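Long-range contacts in high choriolytic enzyme 1 (Oryzias latipes, PDB 3VTG), which breaks down the inner layer of the fish egg envelope at hatching as a zinc-dependent endopeptidase of the astacin family: residues Leu19-Tyr24 with Arg52-Thr57; Leu143-Asp148 with Asp189-Asn194; Asp117-Ile122 with Tyr147-Ile152. All blocks are in the same frame, centred on the assembly; numbering follows the deposited sequence.

In this astacin (peptidase M12A) catalytic domain of a longer zymogen, contact 1 comes first from the N terminus: Leu19-Tyr24 and Arg52-Thr57 pair as neighbouring strands, closing a loop that contains helix 32-43. The chain then builds the remaining strands of the mixed sheet and helix 94-105, with two of the zinc-binding histidines, before contact 3 opens at Asp117-Ile122. Contacts 2 and 3 overlap along the chain: Leu143-Asp148 opens contact 2 just as Tyr147-Ile152 closes contact 3, and both share Tyr147 and Asp148. Contact 2 closes at Asp189-Asn194 on helix 187-196. Contact 1 thus pairs the edge strand 51-55 with its neighbour 20-26, while contacts 2 and 3 join one loop to helix 187-196 and strand 120-122.

Contact 1 of 3, residues Leu19-Tyr24 with Arg52-Thr57; sequences LVVIPY and RFVRRT
Val20-Tyr24 and Arg52-Arg55 belong to the two parallel strands 20-26 and 51-55 of a beta-alpha-beta unit, linked through helix 32-43, and the axes of these short segments run 36° apart. Five backbone bonds alternate across the pair: Arg52 N to Val20 O, Ile22 N to Arg52 O (2.8 Å), Val54 N to Ile22 O, Tyr24 N to Val54 O and Arg56 N to Tyr24 O. The Tyr24 N to Val54 O bond is the most bent, at 136° about the hydrogen. On one face of the sheet Val21 CG1 presses tightly on Val54 CG2 at 3.4 Å. On the other, Ile22 lies alongside Phe53 and points the same way, its CB 3.8 Å from Phe53 CD1; Leu101 and Leu105 of helix 94-105 pack against this pair.

Tyr24 leaves its strand directed away from the partner, but with CG set between the backbone N and the carbonyl carbon (chi1 67°) its ring folds back beside the Phe53-Arg55 backbone. Arg55 CA sits over one ring face, 4.2 Å from the centroid of the Tyr24 ring, a CH-pi contact, while the carbonyl carbon of Phe53 meets the ring edge. A water donates both to Tyr24 OH (2.6 Å) and to Phe53 O (2.8 Å). The hydroxyl also bonds Glu39 of helix 32-43, whose carboxylate forms a salt bridge with Arg55, so that one acid joins both strands to the connecting helix. An alanine in place of Tyr24 would probably leave Glu39 and the bridging water each short of a partner and open a gap beside the backbone of Phe53-Arg55. Strand 51-55 is an edge strand of the five-stranded mixed sheet, and 20-26 separates it from 62-66: the parallel pairing with a helical connection is typical of a beta-alpha-beta crossover.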
loop_
_atom_site.group_PDB
_atom_site.type_symbol
_atom_site.label_atom_id
_atom_site.label_comp_id
_atom_site.label_asym_id
_atom_site.label_seq_id
_atom_site.Cartn_x
_atom_site.Cartn_y
_atom_site.Cartn_z
ATOM N N LEU A 19 -15.429 11.075 -8.135
ATOM C CA LEU A 19 -13.970 10.987 -8.140
ATOM C C LEU A 19 -13.365 11.338 -6.789
ATOM O O LEU A 19 -13.833 12.247 -6.099
ATOM C CB LEU A 19 -13.365 11.864 -9.242
ATOM C CG LEU A 19 -13.779 11.549 -10.685
ATOM C CD1 LEU A 19 -13.051 12.471 -11.652
ATOM C CD2 LEU A 19 -13.543 10.087 -11.046
ATOM N N VAL A 20 -12.336 10.583 -6.416
ATOM C CA VAL A 20 -11.563 10.846 -5.209
ATOM C C VAL A 20 -10.249 11.478 -5.654
ATOM O O VAL A 20 -9.315 10.792 -6.075
ATOM C CB VAL A 20 -11.328 9.559 -4.389
ATOM C CG1 VAL A 20 -10.495 9.850 -3.150
ATOM C CG2 VAL A 20 -12.654 8.925 -3.993
ATOM N N VAL A 21 -10.203 12.801 -5.577
ATOM C CA VAL A 21 -9.094 13.565 -6.125
ATOM C C VAL A 21 -8.085 13.831 -5.016
ATOM O O VAL A 21 -8.394 14.491 -4.026
ATOM C CB VAL A 21 -9.591 14.866 -6.793
ATOM C CG1 VAL A 21 -8.419 15.725 -7.238
ATOM C CG2 VAL A 21 -10.485 14.540 -7.983
ATOM N N ILE A 22 -6.887 13.277 -5.182
ATOM C CA ILE A 22 -5.853 13.333 -4.153
ATOM C C ILE A 22 -4.686 14.185 -4.637
ATOM O O ILE A 22 -3.965 13.788 -5.554
ATOM C CB ILE A 22 -5.380 11.920 -3.748
ATOM C CG1 ILE A 22 -6.572 11.081 -3.273
ATOM C CG2 ILE A 22 -4.302 11.997 -2.672
ATOM C CD1 ILE A 22 -6.248 9.626 -3.022
ATOM N N PRO A 23 -4.502 15.370 -4.031
ATOM C CA PRO A 23 -3.435 16.268 -4.462
ATOM C C PRO A 23 -2.075 15.823 -3.945
ATOM O O PRO A 23 -1.980 15.240 -2.862
ATOM C CB PRO A 23 -3.818 17.615 -3.834
ATOM C CG PRO A 23 -5.197 17.437 -3.288
ATOM C CD PRO A 23 -5.331 15.982 -2.980
ATOM N N TYR A 24 -1.033 16.105 -4.720
ATOM C CA TYR A 24 0.328 15.753 -4.325
ATOM C C TYR A 24 1.349 16.766 -4.816
ATOM O O TYR A 24 1.099 17.503 -5.770
ATOM C CB TYR A 24 0.706 14.354 -4.836
ATOM C CG TYR A 24 0.810 14.274 -6.344
ATOM C CD1 TYR A 24 1.995 14.612 -7.007
ATOM C CD2 TYR A 24 -0.280 13.875 -7.111
ATOM C CE1 TYR A 24 2.083 14.558 -8.389
ATOM C CE2 TYR A 24 -0.202 13.814 -8.490
ATOM C CZ TYR A 24 0.978 14.157 -9.123
ATOM O OH TYR A 24 1.047 14.092 -10.490
ATOM N N ARG A 52 -8.062 9.560 -8.358
ATOM C CA ARG A 52 -7.262 10.402 -9.249
ATOM C C ARG A 52 -6.217 11.189 -8.461
ATOM O O ARG A 52 -6.555 12.098 -7.709
ATOM C CB ARG A 52 -8.146 11.381 -10.035
ATOM C CG ARG A 52 -9.243 10.751 -10.877
ATOM C CD ARG A 52 -8.708 10.015 -12.095
ATOM N NE ARG A 52 -9.813 9.448 -12.863
ATOM C CZ ARG A 52 -10.321 8.232 -12.669
ATOM N NH1 ARG A 52 -9.816 7.428 -11.739
ATOM N NH2 ARG A 52 -11.339 7.818 -13.412
ATOM N N PHE A 53 -4.948 10.832 -8.632
ATOM C CA PHE A 53 -3.859 11.615 -8.066
ATOM C C PHE A 53 -3.572 12.785 -9.003
ATOM O O PHE A 53 -3.316 12.578 -10.192
ATOM C CB PHE A 53 -2.615 10.744 -7.868
ATOM C CG PHE A 53 -2.788 9.665 -6.833
ATOM C CD1 PHE A 53 -2.677 9.960 -5.479
ATOM C CD2 PHE A 53 -3.066 8.355 -7.211
ATOM C CE1 PHE A 53 -2.842 8.971 -4.521
ATOM C CE2 PHE A 53 -3.229 7.359 -6.257
ATOM C CZ PHE A 53 -3.119 7.670 -4.911
ATOM N N VAL A 54 -3.648 14.008 -8.474
ATOM C CA VAL A 54 -3.435 15.224 -9.272
ATOM C C VAL A 54 -2.412 16.142 -8.617
ATOM O O VAL A 54 -2.309 16.190 -7.393
ATOM C CB VAL A 54 -4.739 16.027 -9.509
ATOM C CG1 VAL A 54 -5.796 15.173 -10.194
ATOM C CG2 VAL A 54 -5.271 16.629 -8.213
ATOM N N ARG A 55 -1.661 16.878 -9.430
ATOM C CA ARG A 55 -0.741 17.869 -8.889
ATOM C C ARG A 55 -1.499 18.878 -8.037
ATOM O O ARG A 55 -2.559 19.371 -8.431
ATOM C CB ARG A 55 0.038 18.575 -10.000
ATOM C CG ARG A 55 1.088 17.690 -10.655
ATOM C CD ARG A 55 1.972 18.462 -11.622
ATOM N NE ARG A 55 1.226 18.890 -12.802
ATOM C CZ ARG A 55 1.009 18.131 -13.873
ATOM N NH1 ARG A 55 1.492 16.893 -13.935
ATOM N NH2 ARG A 55 0.306 18.615 -14.885
ATOM N N ARG A 56 -0.961 19.147 -6.852
ATOM C CA ARG A 56 -1.551 20.095 -5.916
ATOM C C ARG A 56 -1.568 21.508 -6.486
ATOM O O ARG A 56 -0.643 21.925 -7.186
ATOM C CB ARG A 56 -0.764 20.085 -4.602
ATOM C CG ARG A 56 -1.382 20.910 -3.484
ATOM C CD ARG A 56 -0.361 21.234 -2.407
ATOM N NE ARG A 56 -0.985 21.948 -1.295
ATOM C CZ ARG A 56 -0.331 22.656 -0.378
ATOM N NH1 ARG A 56 0.991 22.766 -0.416
ATOM N NH2 ARG A 56 -1.006 23.252 0.594
ATOM N N THR A 57 -2.643 22.227 -6.187
ATOM C CA THR A 57 -2.704 23.663 -6.398
ATOM C C THR A 57 -2.440 24.307 -5.035
ATOM O O THR A 57 -1.305 24.691 -4.741
ATOM C CB THR A 57 -4.065 24.071 -6.998
ATOM O OG1 THR A 57 -4.253 23.381 -8.241
ATOM C CG2 THR A 57 -4.126 25.568 -7.252
HETATM O O HOH W 1 -0.971 12.984 -11.717
#

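Contact 2 of 3, residues Leu143-Asp148 with Asp189-Asn194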
loop_
_atom_site.group_PDB
_atom_site.type_symbol
_atom_site.label_atom_id
_atom_site.label_comp_id
_atom_site.label_asym_id
_atom_site.label_seq_id
_atom_site.Cartn_x
_atom_site.Cartn_y
_atom_site.Cartn_z
ATOM N N LEU A 143 -13.546 -5.641 3.963
ATOM C CA LEU A 143 -14.416 -5.169 2.879
ATOM C C LEU A 143 -15.109 -6.302 2.111
ATOM O O LEU A 143 -15.370 -6.183 0.911
ATOM C CB LEU A 143 -13.629 -4.244 1.928
ATOM C CG LEU A 143 -13.025 -2.970 2.532
ATOM C CD1 LEU A 143 -11.980 -2.375 1.601
ATOM C CD2 LEU A 143 -14.100 -1.941 2.848
ATOM N N ASN A 144 -15.413 -7.387 2.825
ATOM C CA ASN A 144 -16.003 -8.603 2.247
ATOM C C ASN A 144 -15.157 -9.252 1.150
ATOM O O ASN A 144 -15.668 -10.006 0.318
ATOM C CB ASN A 144 -17.444 -8.350 1.766
ATOM C CG ASN A 144 -18.441 -8.294 2.910
ATOM O OD1 ASN A 144 -18.168 -8.773 4.011
ATOM N ND2 ASN A 144 -19.609 -7.719 2.650
ATOM N N THR A 145 -13.859 -8.959 1.165
ATOM C CA THR A 145 -12.911 -9.563 0.234
ATOM C C THR A 145 -12.096 -10.632 0.965
ATOM O O THR A 145 -11.926 -10.551 2.185
ATOM C CB THR A 145 -11.977 -8.512 -0.409
ATOM O OG1 THR A 145 -11.017 -8.043 0.550
ATOM C CG2 THR A 145 -12.782 -7.338 -0.970
ATOM N N PRO A 146 -11.598 -11.645 0.232
ATOM C CA PRO A 146 -10.853 -12.722 0.863
ATOM C C PRO A 146 -9.366 -12.400 0.963
ATOM O O PRO A 146 -8.890 -11.436 0.354
ATOM C CB PRO A 146 -11.059 -13.882 -0.108
ATOM C CG PRO A 146 -11.114 -13.220 -1.443
ATOM C CD PRO A 146 -11.685 -11.838 -1.227
ATOM N N TYR A 147 -8.644 -13.213 1.727
ATOM C CA TYR A 147 -7.196 -13.133 1.783
ATOM C C TYR A 147 -6.644 -13.392 0.385
ATOM O O TYR A 147 -7.047 -14.344 -0.282
ATOM C CB TYR A 147 -6.661 -14.177 2.756
ATOM C CG TYR A 147 -5.232 -13.945 3.177
ATOM C CD1 TYR A 147 -4.939 -13.268 4.357
ATOM C CD2 TYR A 147 -4.170 -14.403 2.395
ATOM C CE1 TYR A 147 -3.630 -13.049 4.748
ATOM C CE2 TYR A 147 -2.856 -14.192 2.780
ATOM C CZ TYR A 147 -2.593 -13.517 3.957
ATOM O OH TYR A 147 -1.293 -13.303 4.344
ATOM N N ASP A 148 -5.732 -12.532 -0.055
ATOM C CA ASP A 148 -5.205 -12.590 -1.415
ATOM C C ASP A 148 -3.684 -12.710 -1.412
ATOM O O ASP A 148 -2.974 -11.721 -1.209
ATOM C CB ASP A 148 -5.659 -11.351 -2.199
ATOM C CG ASP A 148 -5.230 -11.372 -3.662
ATOM O OD1 ASP A 148 -4.659 -12.380 -4.139
ATOM O OD2 ASP A 148 -5.478 -10.353 -4.340
ATOM N N ASP A 189 -7.039 -6.158 -4.925
ATOM C CA ASP A 189 -6.521 -4.811 -4.631
ATOM C C ASP A 189 -7.439 -3.740 -5.230
ATOM O O ASP A 189 -7.827 -2.796 -4.543
ATOM C CB ASP A 189 -5.101 -4.613 -5.180
ATOM C CG ASP A 189 -4.040 -5.422 -4.440
ATOM O OD1 ASP A 189 -4.177 -5.666 -3.217
ATOM O OD2 ASP A 189 -3.044 -5.786 -5.101
ATOM N N ILE A 190 -7.774 -3.905 -6.510
ATOM C CA ILE A 190 -8.635 -2.961 -7.230
ATOM C C ILE A 190 -10.053 -2.945 -6.650
ATOM O O ILE A 190 -10.622 -1.876 -6.412
ATOM C CB ILE A 190 -8.633 -3.262 -8.752
ATOM C CG1 ILE A 190 -7.251 -2.971 -9.364
ATOM C CG2 ILE A 190 -9.737 -2.501 -9.483
ATOM C CD1 ILE A 190 -6.817 -1.517 -9.321
ATOM N N THR A 191 -10.602 -4.133 -6.403
ATOM C CA THR A 191 -11.944 -4.262 -5.839
ATOM C C THR A 191 -12.036 -3.553 -4.485
ATOM O O THR A 191 -12.999 -2.830 -4.218
ATOM C CB THR A 191 -12.358 -5.745 -5.717
ATOM O OG1 THR A 191 -12.364 -6.344 -7.020
ATOM C CG2 THR A 191 -13.749 -5.884 -5.097
ATOM N N ARG A 192 -11.019 -3.742 -3.644
ATOM C CA ARG A 192 -10.984 -3.126 -2.319
ATOM C C ARG A 192 -11.030 -1.600 -2.370
ATOM O O ARG A 192 -11.760 -0.979 -1.600
ATOM C CB ARG A 192 -9.754 -3.587 -1.541
ATOM C CG ARG A 192 -9.835 -5.023 -1.059
ATOM C CD ARG A 192 -8.448 -5.529 -0.729
ATOM N NE ARG A 192 -8.460 -6.943 -0.374
ATOM C CZ ARG A 192 -7.370 -7.657 -0.114
ATOM N NH1 ARG A 192 -6.167 -7.100 -0.183
ATOM N NH2 ARG A 192 -7.485 -8.936 0.207
ATOM N N ILE A 193 -10.252 -1.006 -3.276
ATOM C CA ILE A 193 -10.285 0.440 -3.489
ATOM C C ILE A 193 -11.706 0.881 -3.847
ATOM O O ILE A 193 -12.240 1.825 -3.261
ATOM C CB ILE A 193 -9.296 0.877 -4.593
ATOM C CG1 ILE A 193 -7.845 0.612 -4.159
ATOM C CG2 ILE A 193 -9.503 2.346 -4.954
ATOM C CD1 ILE A 193 -6.838 0.630 -5.295
ATOM N N ASN A 194 -12.317 0.168 -4.789
ATOM C CA ASN A 194 -13.654 0.500 -5.269
ATOM C C ASN A 194 -14.744 0.356 -4.209
ATOM O O ASN A 194 -15.683 1.148 -4.177
ATOM C CB ASN A 194 -13.995 -0.303 -6.528
ATOM C CG ASN A 194 -13.197 0.146 -7.741
ATOM O OD1 ASN A 194 -12.934 -0.639 -8.650
ATOM N ND2 ASN A 194 -12.811 1.412 -7.762
#
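Arg192 reaches from its helix to Thr145 and Pro146, and its side chain carries most of this contact. NE donates to the Thr145 hydroxyl, with NE to OG1 2.9 Å and an angle of 156° at the hydrogen; the oxygen lies slightly tilted from the guanidinium plane. At the same edge of the group, NH2 makes a weak bond to Pro146 O, 2.9 Å long from NH2 to O but bent to 129°. The arginine chain, extended from CG to NE, carries the charged end from the helix to the loop, and its aliphatic part is packed on the way: Thr145 CG2 lies 3.7 Å from Arg192 CG, while Leu143 CD1 comes to 4.0 Å from Arg192 CB. Asp148 CB packs beside Arg192 NH2 at 3.9 Å.

The second shell fixes these groups. Thr145 OG1, placed between its backbone N and carbonyl carbon (chi1 73°), faces the arginine and also bonds Asn142 O, so that the hydroxyl is held from two directions. Glu110, directly after the zinc ligand His109 in the HExxHxxGxxHE stretch characteristic of astacins, forms a salt bridge with Arg192 NH2 and accepts from the backbone N of Asp148, thereby linking the loop and the arginine through one carboxylate. Asp189, one turn earlier on the helix, makes a long salt bridge of charges alone, its OD1 3.9 Å from Arg192 NH1. Asp148 OD2, which also bonds Ser186, and Asp189 OD1 are 5.0 Å apart, and the nearby arginine is likely to ease the repulsion between them.

The loop-to-helix packing belongs to the C-terminal part of the catalytic domain. Trp188 of helix 187-196 touches Thr145, Pro146 and Asp148, and Leu196 touches Leu143. Ile193 packs on Asn102 and Leu105, which places helix 187-196 between this loop and helix 94-105.

Contact 3 of 3, residues Asp117-Ile122 with Tyr147-Ile152; sequences DSYVRI and YDYSSI
Tyr149 OH donates to Tyr119 O at an O-O distance of 2.7 Å, in the carbonyl plane and on a lone pair, with a C=O...donor angle of 121°. Tyr149 thereby meets Tyr119 tip first, its ring edge turned to the carbonyl and to Val120 CG1.

The larger apolar contact is between Tyr119 and Tyr147, whose side chains run past each other in opposite directions. With Tyr147 CG anti to the backbone N (chi1 -164°), its ring lies against Tyr119 CB. The planes differ by 3° yet the rings barely overlap; instead each CB lies over the other ring. Tyr147 CB is 3.4 Å from the centroid of the Tyr119 ring, and Tyr119 CB 3.7 Å from that of Tyr147, giving two CH-pi contacts. A water joins Tyr119 OH (2.6 Å) to Tyr147 N (2.9 Å).

The type I turn from Asp148 to Ser151 is closed by Ser151 N to Asp148 O and braced by Asp148 OD1, which accepts from Ser150 N and OG in an Asx turn. Ile152, whose carbonyl bonds the zinc ligand His99, precedes Met153, consistent with the metzincin Met-turn. Strand 120-122 pairs with 169-171, where Pro171 touches Tyr149, while Ser151 and Ile152 bond Asp189 of helix 187-196.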
loop_
_atom_site.group_PDB
_atom_site.type_symbol
_atom_site.label_atom_id
_atom_site.label_comp_id
_atom_site.label_asym_id
_atom_site.label_seq_id
_atom_site.Cartn_x
_atom_site.Cartn_y
_atom_site.Cartn_z
ATOM N N ASP A 117 -4.124 -16.059 9.805
ATOM C CA ASP A 117 -3.665 -17.354 10.322
ATOM C C ASP A 117 -4.317 -18.553 9.615
ATOM O O ASP A 117 -3.883 -19.691 9.789
ATOM C CB ASP A 117 -3.831 -17.437 11.848
ATOM C CG ASP A 117 -2.781 -16.619 12.604
ATOM O OD1 ASP A 117 -1.693 -16.352 12.051
ATOM O OD2 ASP A 117 -3.048 -16.249 13.770
ATOM N N SER A 118 -5.344 -18.290 8.810
ATOM C CA SER A 118 -5.954 -19.327 7.978
ATOM C C SER A 118 -5.257 -19.475 6.619
ATOM O O SER A 118 -5.630 -20.340 5.822
ATOM C CB SER A 118 -7.444 -19.037 7.775
ATOM O OG SER A 118 -8.107 -18.915 9.016
ATOM N N TYR A 119 -4.248 -18.637 6.362
ATOM C CA TYR A 119 -3.610 -18.561 5.038
ATOM C C TYR A 119 -2.090 -18.560 5.092
ATOM O O TYR A 119 -1.437 -19.028 4.160
ATOM C CB TYR A 119 -4.117 -17.333 4.262
ATOM C CG TYR A 119 -5.624 -17.265 4.249
ATOM C CD1 TYR A 119 -6.367 -17.916 3.267
ATOM C CD2 TYR A 119 -6.308 -16.601 5.262
ATOM C CE1 TYR A 119 -7.754 -17.878 3.282
ATOM C CE2 TYR A 119 -7.692 -16.562 5.291
ATOM C CZ TYR A 119 -8.408 -17.201 4.300
ATOM O OH TYR A 119 -9.782 -17.161 4.345
ATOM N N VAL A 120 -1.533 -18.028 6.176
ATOM C CA VAL A 120 -0.081 -17.992 6.350
ATOM C C VAL A 120 0.309 -18.341 7.776
ATOM O O VAL A 120 -0.478 -18.160 8.712
ATOM C CB VAL A 120 0.546 -16.621 5.970
ATOM C CG1 VAL A 120 0.364 -16.310 4.487
ATOM C CG2 VAL A 120 0.007 -15.492 6.844
ATOM N N ARG A 121 1.523 -18.858 7.919
ATOM C CA ARG A 121 2.172 -19.005 9.209
ATOM C C ARG A 121 3.284 -17.964 9.288
ATOM O O ARG A 121 4.077 -17.818 8.355
ATOM C CB ARG A 121 2.741 -20.418 9.357
ATOM C CG ARG A 121 3.598 -20.622 10.594
ATOM C CD ARG A 121 4.071 -22.060 10.733
ATOM N NE ARG A 121 4.874 -22.538 9.602
ATOM C CZ ARG A 121 4.542 -23.566 8.821
ATOM N NH1 ARG A 121 3.414 -24.232 9.032
ATOM N NH2 ARG A 121 5.338 -23.937 7.826
ATOM N N ILE A 122 3.313 -17.218 10.388
ATOM C CA ILE A 122 4.399 -16.279 10.646
ATOM C C ILE A 122 5.470 -17.018 11.440
ATOM O O ILE A 122 5.216 -17.489 12.555
ATOM C CB ILE A 122 3.921 -15.023 11.417
ATOM C CG1 ILE A 122 2.709 -14.363 10.732
ATOM C CG2 ILE A 122 5.066 -14.036 11.605
ATOM C CD1 ILE A 122 2.911 -13.946 9.285
ATOM N N TYR A 147 -8.644 -13.213 1.727
ATOM C CA TYR A 147 -7.196 -13.133 1.783
ATOM C C TYR A 147 -6.644 -13.392 0.385
ATOM O O TYR A 147 -7.047 -14.344 -0.282
ATOM C CB TYR A 147 -6.661 -14.177 2.756
ATOM C CG TYR A 147 -5.232 -13.945 3.177
ATOM C CD1 TYR A 147 -4.939 -13.268 4.357
ATOM C CD2 TYR A 147 -4.170 -14.403 2.395
ATOM C CE1 TYR A 147 -3.630 -13.049 4.748
ATOM C CE2 TYR A 147 -2.856 -14.192 2.780
ATOM C CZ TYR A 147 -2.593 -13.517 3.957
ATOM O OH TYR A 147 -1.293 -13.303 4.344
ATOM N N ASP A 148 -5.732 -12.532 -0.055
ATOM C CA ASP A 148 -5.205 -12.590 -1.415
ATOM C C ASP A 148 -3.684 -12.710 -1.412
ATOM O O ASP A 148 -2.974 -11.721 -1.209
ATOM C CB ASP A 148 -5.659 -11.351 -2.199
ATOM C CG ASP A 148 -5.230 -11.372 -3.662
ATOM O OD1 ASP A 148 -4.659 -12.380 -4.139
ATOM O OD2 ASP A 148 -5.478 -10.353 -4.340
ATOM N N TYR A 149 -3.187 -13.924 -1.650
ATOM C CA TYR A 149 -1.747 -14.165 -1.716
ATOM C C TYR A 149 -1.074 -13.297 -2.778
ATOM O O TYR A 149 0.108 -12.973 -2.663
ATOM C CB TYR A 149 -1.458 -15.622 -2.061
ATOM C CG TYR A 149 -1.766 -16.654 -0.999
ATOM C CD1 TYR A 149 -1.116 -16.642 0.238
ATOM C CD2 TYR A 149 -2.671 -17.679 -1.258
ATOM C CE1 TYR A 149 -1.379 -17.616 1.192
ATOM C CE2 TYR A 149 -2.939 -18.656 -0.316
ATOM C CZ TYR A 149 -2.296 -18.618 0.905
ATOM O OH TYR A 149 -2.573 -19.603 1.826
ATOM N N SER A 150 -1.832 -12.943 -3.816
ATOM C CA SER A 150 -1.301 -12.197 -4.958
ATOM C C SER A 150 -1.413 -10.678 -4.820
ATOM O O SER A 150 -1.085 -9.948 -5.757
ATOM C CB SER A 150 -1.963 -12.664 -6.262
ATOM O OG SER A 150 -3.251 -12.097 -6.431
ATOM N N SER A 151 -1.869 -10.204 -3.660
ATOM C CA SER A 151 -1.998 -8.768 -3.408
ATOM C C SER A 151 -0.655 -8.057 -3.480
ATOM O O SER A 151 0.354 -8.564 -2.988
ATOM C CB SER A 151 -2.625 -8.506 -2.038
ATOM O OG SER A 151 -2.547 -7.126 -1.711
ATOM N N ILE A 152 -0.661 -6.861 -4.065
ATOM C CA ILE A 152 0.521 -6.000 -4.101
ATOM C C ILE A 152 0.923 -5.567 -2.682
ATOM O O ILE A 152 2.000 -5.007 -2.478
ATOM C CB ILE A 152 0.278 -4.778 -5.024
ATOM C CG1 ILE A 152 1.603 -4.235 -5.585
ATOM C CG2 ILE A 152 -0.558 -3.708 -4.321
ATOM C CD1 ILE A 152 1.433 -3.152 -6.634
HETATM O O HOH W 2 -10.328 -14.762 3.557
#